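Local coordinates for DNA replication and repair protein RecF (Caldanaerobacter subterraneus subsp. tengcongensis, PDB 5Z69) that acts in DNA repair as a recombination mediator of the RecFOR pathway, an ABC-type ATPase that binds ATP and probably prefers single-stranded DNA, at residues Lys11-Asp16 with Leu26-Gly31; Lys212-Lys217 with Lys302-Glu307; Glu315-Leu320 with Glu341-Phe346. All blocks are in the same frame, centred on the assembly; numbering follows the deposited sequence.

Interaction 1: residues Lys11-Asp16 with Leu26-Gly31; sequences KEIFVD and LEFCEG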
# COMPACT_ATOMS: atom_id res chain seq x y z
N LYS A 11 -28.43 -24.76 22.14
CA LYS A 11 -29.34 -25.21 23.18
C LYS A 11 -28.59 -25.38 24.47
O LYS A 11 -29.08 -25.05 25.55
CB LYS A 11 -30.02 -26.54 22.81
CG LYS A 11 -30.61 -26.59 21.41
CD LYS A 11 -31.34 -27.92 21.19
CE LYS A 11 -31.99 -28.00 19.82
NZ LYS A 11 -32.69 -29.31 19.68
N GLU A 12 -27.38 -25.92 24.35
CA GLU A 12 -26.62 -26.26 25.52
C GLU A 12 -25.17 -26.46 25.12
O GLU A 12 -24.86 -26.68 23.94
CB GLU A 12 -27.18 -27.55 26.19
CG GLU A 12 -26.88 -28.78 25.39
CD GLU A 12 -27.15 -30.08 26.14
OE1 GLU A 12 -28.30 -30.30 26.55
OE2 GLU A 12 -26.21 -30.88 26.32
N ILE A 13 -24.29 -26.41 26.10
CA ILE A 13 -22.90 -26.77 25.87
C ILE A 13 -22.41 -27.56 27.07
O ILE A 13 -22.85 -27.33 28.22
CB ILE A 13 -22.01 -25.52 25.64
CG1 ILE A 13 -20.66 -25.92 25.00
CG2 ILE A 13 -21.77 -24.77 26.95
CD1 ILE A 13 -19.82 -24.69 24.50
N PHE A 14 -21.51 -28.49 26.81
CA PHE A 14 -20.90 -29.27 27.88
C PHE A 14 -19.40 -29.03 27.81
O PHE A 14 -18.81 -29.22 26.75
CB PHE A 14 -21.19 -30.76 27.73
CG PHE A 14 -20.61 -31.60 28.84
CD1 PHE A 14 -21.27 -31.70 30.06
CD2 PHE A 14 -19.41 -32.28 28.67
CE1 PHE A 14 -20.74 -32.46 31.11
CE2 PHE A 14 -18.86 -33.05 29.72
CZ PHE A 14 -19.52 -33.13 30.93
N VAL A 15 -18.79 -28.61 28.93
CA VAL A 15 -17.36 -28.37 28.95
C VAL A 15 -16.64 -29.25 29.97
O VAL A 15 -17.04 -29.34 31.11
CB VAL A 15 -17.04 -26.88 29.22
CG1 VAL A 15 -17.43 -26.03 28.01
CG2 VAL A 15 -17.78 -26.39 30.47
N ASP A 16 -15.57 -29.90 29.52
CA ASP A 16 -14.83 -30.84 30.34
C ASP A 16 -13.33 -30.52 30.27
O ASP A 16 -12.74 -30.59 29.20
CB ASP A 16 -15.13 -32.27 29.87
CG ASP A 16 -14.45 -33.34 30.72
OD1 ASP A 16 -13.94 -33.01 31.82
OD2 ASP A 16 -14.44 -34.52 30.27
N LEU A 26 -24.40 -26.73 30.48
CA LEU A 26 -25.10 -25.46 30.62
C LEU A 26 -26.20 -25.40 29.58
O LEU A 26 -25.95 -25.62 28.40
CB LEU A 26 -24.14 -24.30 30.43
CG LEU A 26 -22.87 -24.35 31.27
CD1 LEU A 26 -22.05 -23.11 30.96
CD2 LEU A 26 -23.22 -24.42 32.74
N GLU A 27 -27.41 -25.09 30.02
CA GLU A 27 -28.55 -25.00 29.10
C GLU A 27 -28.94 -23.56 28.94
O GLU A 27 -29.14 -22.82 29.90
CB GLU A 27 -29.75 -25.82 29.61
CG GLU A 27 -29.47 -27.31 29.78
CD GLU A 27 -30.72 -28.19 29.55
OE1 GLU A 27 -31.85 -27.67 29.44
OE2 GLU A 27 -30.54 -29.42 29.45
N PHE A 28 -29.03 -23.12 27.69
CA PHE A 28 -29.17 -21.68 27.46
C PHE A 28 -30.59 -21.30 27.05
O PHE A 28 -31.45 -22.16 26.96
CB PHE A 28 -28.18 -21.20 26.41
CG PHE A 28 -26.75 -21.43 26.83
CD1 PHE A 28 -26.26 -20.88 28.02
CD2 PHE A 28 -25.91 -22.24 26.06
CE1 PHE A 28 -24.93 -21.09 28.43
CE2 PHE A 28 -24.57 -22.48 26.47
CZ PHE A 28 -24.09 -21.89 27.66
N CYS A 29 -30.82 -20.00 26.84
CA CYS A 29 -32.17 -19.48 26.60
C CYS A 29 -32.24 -18.76 25.26
O CYS A 29 -31.21 -18.40 24.66
CB CYS A 29 -32.60 -18.52 27.73
SG CYS A 29 -31.30 -17.45 28.49
N GLU A 30 -33.47 -18.56 24.80
CA GLU A 30 -33.73 -17.66 23.68
C GLU A 30 -33.41 -16.24 24.12
O GLU A 30 -33.69 -15.86 25.25
CB GLU A 30 -35.18 -17.76 23.23
CG GLU A 30 -35.58 -19.10 22.64
CD GLU A 30 -35.27 -19.23 21.16
OE1 GLU A 30 -34.65 -18.29 20.58
OE2 GLU A 30 -35.64 -20.26 20.57
N GLY A 31 -32.82 -15.47 23.22
CA GLY A 31 -32.57 -14.06 23.49
C GLY A 31 -31.23 -13.87 24.16
O GLY A 31 -30.26 -14.53 23.80
O HOH W 1 -31.88 -24.19 25.62

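Interaction 2: residues Lys212-Lys217 with Lys302-Glu307; sequences KNSMSK and KLSELE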
# COMPACT_ATOMS: atom_id res chain seq x y z
N LYS A 212 -16.94 -2.66 2.06
CA LYS A 212 -16.97 -1.20 1.95
C LYS A 212 -18.42 -0.67 1.89
O LYS A 212 -18.77 0.24 2.64
CB LYS A 212 -16.16 -0.75 0.73
CG LYS A 212 -15.82 0.74 0.69
CD LYS A 212 -16.82 1.52 -0.13
CE LYS A 212 -16.85 1.02 -1.57
NZ LYS A 212 -17.85 -0.07 -1.77
N ASN A 213 -19.26 -1.25 1.04
CA ASN A 213 -20.68 -0.87 0.97
C ASN A 213 -21.39 -0.90 2.32
O ASN A 213 -22.05 0.06 2.72
CB ASN A 213 -21.46 -1.79 0.03
CG ASN A 213 -20.96 -1.75 -1.39
OD1 ASN A 213 -20.42 -0.74 -1.85
ND2 ASN A 213 -21.16 -2.85 -2.11
N SER A 214 -21.28 -2.04 3.01
CA SER A 214 -21.96 -2.21 4.28
C SER A 214 -21.39 -1.30 5.36
O SER A 214 -22.12 -0.73 6.15
CB SER A 214 -21.89 -3.68 4.74
OG SER A 214 -22.69 -3.87 5.88
N MET A 215 -20.07 -1.17 5.39
CA MET A 215 -19.44 -0.32 6.39
C MET A 215 -19.75 1.15 6.17
O MET A 215 -19.85 1.90 7.14
CB MET A 215 -17.93 -0.48 6.40
CG MET A 215 -17.39 -1.75 6.97
SD MET A 215 -15.60 -1.62 6.91
CE MET A 215 -15.21 -0.77 8.41
N SER A 216 -19.85 1.56 4.91
CA SER A 216 -20.18 2.96 4.58
C SER A 216 -21.57 3.29 5.08
O SER A 216 -21.83 4.40 5.54
CB SER A 216 -20.11 3.21 3.08
OG SER A 216 -18.77 3.24 2.63
N LYS A 217 -22.47 2.31 4.98
CA LYS A 217 -23.82 2.47 5.48
C LYS A 217 -23.79 2.66 7.00
O LYS A 217 -24.37 3.60 7.52
CB LYS A 217 -24.67 1.26 5.08
CG LYS A 217 -26.17 1.39 5.35
CD LYS A 217 -26.58 0.88 6.73
CE LYS A 217 -26.12 -0.56 6.98
NZ LYS A 217 -26.82 -1.57 6.13
N LYS A 302 -17.43 -4.94 12.24
CA LYS A 302 -18.05 -6.15 12.79
C LYS A 302 -19.55 -6.20 12.46
O LYS A 302 -20.10 -7.27 12.17
CB LYS A 302 -17.83 -6.25 14.30
CG LYS A 302 -16.34 -6.27 14.73
CD LYS A 302 -15.62 -7.54 14.27
CE LYS A 302 -16.25 -8.77 14.95
NZ LYS A 302 -15.57 -10.08 14.62
N LEU A 303 -20.21 -5.05 12.52
CA LEU A 303 -21.60 -4.95 12.11
C LEU A 303 -21.74 -5.41 10.66
O LEU A 303 -22.71 -6.08 10.31
CB LEU A 303 -22.13 -3.52 12.28
CG LEU A 303 -22.44 -3.09 13.71
CD1 LEU A 303 -22.91 -1.64 13.74
CD2 LEU A 303 -23.49 -4.01 14.34
N SER A 304 -20.75 -5.09 9.84
CA SER A 304 -20.73 -5.49 8.43
C SER A 304 -20.46 -6.98 8.25
O SER A 304 -21.02 -7.62 7.35
CB SER A 304 -19.68 -4.69 7.67
OG SER A 304 -20.10 -3.35 7.55
N GLU A 305 -19.59 -7.52 9.10
CA GLU A 305 -19.31 -8.95 9.09
C GLU A 305 -20.61 -9.68 9.28
O GLU A 305 -20.97 -10.58 8.52
CB GLU A 305 -18.31 -9.30 10.20
CG GLU A 305 -17.95 -10.79 10.25
CD GLU A 305 -17.16 -11.16 11.49
OE1 GLU A 305 -16.40 -10.30 11.99
OE2 GLU A 305 -17.30 -12.32 11.96
N LEU A 306 -21.34 -9.27 10.31
CA LEU A 306 -22.63 -9.85 10.63
C LEU A 306 -23.60 -9.76 9.45
O LEU A 306 -24.21 -10.75 9.05
CB LEU A 306 -23.20 -9.14 11.86
CG LEU A 306 -24.63 -9.49 12.24
CD1 LEU A 306 -24.80 -10.99 12.41
CD2 LEU A 306 -25.02 -8.75 13.52
N GLU A 307 -23.75 -8.56 8.90
CA GLU A 307 -24.66 -8.35 7.79
C GLU A 307 -24.31 -9.21 6.57
O GLU A 307 -25.17 -9.87 6.00
CB GLU A 307 -24.68 -6.87 7.41
CG GLU A 307 -25.45 -6.59 6.14
CD GLU A 307 -25.57 -5.10 5.88
OE1 GLU A 307 -25.01 -4.62 4.88
OE2 GLU A 307 -26.21 -4.42 6.71
O HOH W 2 -26.00 -2.79 2.96

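Interaction 3: residues Glu315-Leu320 with Glu341-Phe346; sequences EKPVLL and EGFQSF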
# COMPACT_ATOMS: atom_id res chain seq x y z
N GLU A 315 -28.53 -17.79 6.92
CA GLU A 315 -28.71 -18.16 8.31
C GLU A 315 -28.59 -16.95 9.23
O GLU A 315 -27.88 -15.99 8.92
CB GLU A 315 -27.67 -19.23 8.73
CG GLU A 315 -27.66 -20.49 7.88
CD GLU A 315 -28.34 -21.69 8.56
OE1 GLU A 315 -28.28 -22.80 7.98
OE2 GLU A 315 -28.95 -21.54 9.66
N LYS A 316 -29.26 -17.01 10.37
CA LYS A 316 -29.03 -15.99 11.39
C LYS A 316 -28.14 -16.56 12.50
O LYS A 316 -28.51 -17.55 13.17
CB LYS A 316 -30.35 -15.50 11.98
CG LYS A 316 -30.20 -14.42 13.05
CD LYS A 316 -31.56 -13.90 13.56
CE LYS A 316 -32.29 -13.08 12.52
NZ LYS A 316 -31.57 -11.79 12.27
N PRO A 317 -26.97 -15.94 12.70
CA PRO A 317 -25.96 -16.47 13.63
C PRO A 317 -26.25 -16.16 15.08
O PRO A 317 -27.10 -15.33 15.39
CB PRO A 317 -24.68 -15.76 13.20
CG PRO A 317 -25.17 -14.45 12.68
CD PRO A 317 -26.45 -14.78 11.95
N VAL A 318 -25.52 -16.84 15.95
CA VAL A 318 -25.53 -16.53 17.36
C VAL A 318 -24.54 -15.39 17.61
O VAL A 318 -23.48 -15.36 17.00
CB VAL A 318 -25.17 -17.77 18.22
CG1 VAL A 318 -24.91 -17.34 19.64
CG2 VAL A 318 -26.31 -18.84 18.12
N LEU A 319 -24.86 -14.48 18.51
CA LEU A 319 -24.00 -13.34 18.77
C LEU A 319 -23.24 -13.52 20.09
O LEU A 319 -23.84 -13.84 21.12
CB LEU A 319 -24.84 -12.04 18.75
CG LEU A 319 -25.08 -11.36 17.40
CD1 LEU A 319 -25.22 -12.33 16.25
CD2 LEU A 319 -26.28 -10.42 17.44
N LEU A 320 -21.92 -13.34 20.05
CA LEU A 320 -21.09 -13.38 21.25
C LEU A 320 -20.47 -12.00 21.57
O LEU A 320 -19.71 -11.43 20.76
CB LEU A 320 -19.99 -14.44 21.07
CG LEU A 320 -20.51 -15.82 20.64
CD1 LEU A 320 -19.33 -16.72 20.39
CD2 LEU A 320 -21.43 -16.38 21.67
N GLU A 341 -32.21 -8.04 19.01
CA GLU A 341 -33.57 -8.52 19.20
C GLU A 341 -33.82 -9.96 18.77
O GLU A 341 -34.07 -10.82 19.61
CB GLU A 341 -34.56 -7.61 18.47
CG GLU A 341 -35.31 -6.68 19.41
CD GLU A 341 -36.45 -5.94 18.73
OE1 GLU A 341 -37.46 -5.66 19.42
OE2 GLU A 341 -36.35 -5.64 17.52
N GLY A 342 -33.77 -10.23 17.47
CA GLY A 342 -34.12 -11.58 17.04
C GLY A 342 -32.99 -12.61 17.10
O GLY A 342 -33.10 -13.69 16.52
N PHE A 343 -31.90 -12.29 17.79
CA PHE A 343 -30.76 -13.22 17.92
C PHE A 343 -30.72 -13.93 19.27
O PHE A 343 -31.15 -13.38 20.29
CB PHE A 343 -29.41 -12.48 17.77
CG PHE A 343 -29.22 -11.79 16.45
CD1 PHE A 343 -28.49 -12.39 15.43
CD2 PHE A 343 -29.74 -10.50 16.25
CE1 PHE A 343 -28.31 -11.76 14.23
CE2 PHE A 343 -29.56 -9.86 15.05
CZ PHE A 343 -28.84 -10.47 14.03
N GLN A 344 -30.15 -15.13 19.32
CA GLN A 344 -29.63 -15.60 20.60
C GLN A 344 -28.29 -14.88 20.79
O GLN A 344 -27.48 -14.82 19.87
CB GLN A 344 -29.44 -17.12 20.64
CG GLN A 344 -28.96 -17.61 22.00
CD GLN A 344 -28.60 -19.09 22.00
OE1 GLN A 344 -27.94 -19.58 21.08
NE2 GLN A 344 -29.01 -19.80 23.04
N SER A 345 -28.06 -14.29 21.97
CA SER A 345 -26.78 -13.64 22.24
C SER A 345 -26.21 -14.09 23.57
O SER A 345 -26.93 -14.52 24.46
CB SER A 345 -26.91 -12.10 22.22
OG SER A 345 -27.90 -11.67 23.15
N PHE A 346 -24.89 -14.00 23.68
CA PHE A 346 -24.18 -14.31 24.90
C PHE A 346 -23.41 -13.06 25.26
O PHE A 346 -22.54 -12.64 24.50
CB PHE A 346 -23.27 -15.54 24.72
CG PHE A 346 -24.04 -16.82 24.54
CD1 PHE A 346 -24.30 -17.65 25.62
CD2 PHE A 346 -24.52 -17.19 23.28
CE1 PHE A 346 -25.04 -18.83 25.46
CE2 PHE A 346 -25.28 -18.35 23.11
CZ PHE A 346 -25.54 -19.17 24.20
O HOH W 3 -29.37 -16.35 16.74

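Interaction 1: residues Lys11-Asp16 with Leu26-Gly31
I13 and F28 meet obliquely, the branch methyl CG2 of I13 lying at the edge of the phenyl ring, near its plane, 3.6 Å from CE2 of F28. I13 has CG1 anti to its backbone N (chi1 -164°), which sets CG2 between N and the carbonyl carbon and on the side of the aromatic ring; the same methyl also packs on CB of L26. On the other face of the sheet E12 and E27 run side by side in the same direction, their carboxylates 3.8 Å apart from OE1 of E12 to OE2 of E27 with planes turned by 38°, a closeness of like charges that probably costs some electrostatic energy. The segments belong to a beta hairpin, strands 9-16 and 24-27, at one margin of the antiparallel sheet of this RecF/SMC-type ATPase domain. I13 and L26 form a hydrogen-bonded pair, with I13 N to L26 O at 2.9 Å and L26 N to I13 O at 2.8 Å; E12 and E27 make a non-hydrogen-bonded pair next to it. Just past strand 24-27, F28 N still donates to K11 O at 2.9 Å, and a water also donates to this carbonyl. K11 NZ turns instead to E88.

Interaction 2: residues Lys212-Lys217 with Lys302-Glu307
Two long helices of the RecF fold, 186-222 and 291-313, pass each other here, their local axes 8.7 Å apart at closest approach and their N-to-C directions 126° from one another. The nearest backbones belong to two small residues, S214 and S304, and E307 reaches over from one helix to gather two donors of the other. CG of E307 stands anti to the backbone N (chi1 172°), and the chain runs on extended, bringing its carboxylate to helix 186-222. There, in the S214 conformer described here, OE1 accepts from S214 OG at 2.6 Å, the hydroxyl coming from well above the carboxylate plane; a second conformer of S214 exists, so this grip may not be constant. OE2 instead offers its syn lone pair to K217 NZ at 3.0 Å, making a salt bridge. The lysine chain bends at chi2, chi3 and chi4, the last placing NZ, and it crosses the glutamate obliquely. A water donates to E307 OE1 and is only weakly tied to K217 NZ. While both oxygens are held, the carboxylate is probably restrained in its rotation, and the nearby ammonium would favour its charged form. In a separate packing contact S304 OG, which bonds back to C300 O of its own helix, lies 3.2 Å from CG of M215. F218, a turn beyond S214, packs on S304 and E307. Small serines where the backbones come nearest, with a salt bridge toward the more exposed border, make this a close helix-helix crossing, a plain packing contact distant from the nucleotide site.

Interaction 3: residues Glu315-Leu320 with Glu341-Phe346
The two segments run parallel through L319 and L320, paired with S345 and F346, and two backbone bonds join them: L319 N to Q344 O at 3.0 Å and F346 N to L319 O at 2.8 Å. Just ahead of these strands F343 projects toward segment 315-320 and is gripped from both faces. On one, methyl CD2 of L319 sits 3.6 Å from the ring centroid in a CH-pi contact. On the opposite face K316 crosses the phenyl group at about a right angle; its CD lies over the ring offset toward the rim, and NZ, brought back by bends at chi3 and chi4, makes a cation-pi contact 4.0 Å from the F343 centroid. That ammonium also forms a salt bridge with E310. The P317 carbonyl lies in the ring plane at the edge, its O 3.3 Å from CD1 of F343, and is linked through a water to Q344 N. An alanine in place of F343 would probably leave the methyls of L319 and the chain of K316 facing a gap, with the lysine's cation-pi partner lost. Farther along, F346 takes CG1 of V318 at its edge, 3.6 Å from CE2, while L320 lies alongside, its CD2 3.6 Å from CD2 of F346. These strands belong to the mixed, largely parallel sheet of the P-loop ATPase core: strand 122-125 borders 318-321 and strand 32-36 borders 345-349. Helix 43-55 packs on L320 and F346, and helix 291-313 lies against P317 and F343.

How the interactions relate
Interaction 3 touches both of the others, whereas interactions 1 and 2 stay about 13 Å apart at their nearest atoms. Towards interaction 1 the link is partly polar: C29 O lies 3.1 Å from Q344 NE2 and G31 O 2.9 Å from S345 N, both probable hydrogen bonds, while the rings of F28 and F346 meet edge-to-face. Towards interaction 2 it is apolar, L306 CD1 lying 3.5 Å from P317 CG, and helix 291-313 leads in the chain to strand 318-321. Around the nucleotide analogue, F346 is about 11 Å and L26 about 12 Å from it by their side chains. Interaction 2 lies away from this site.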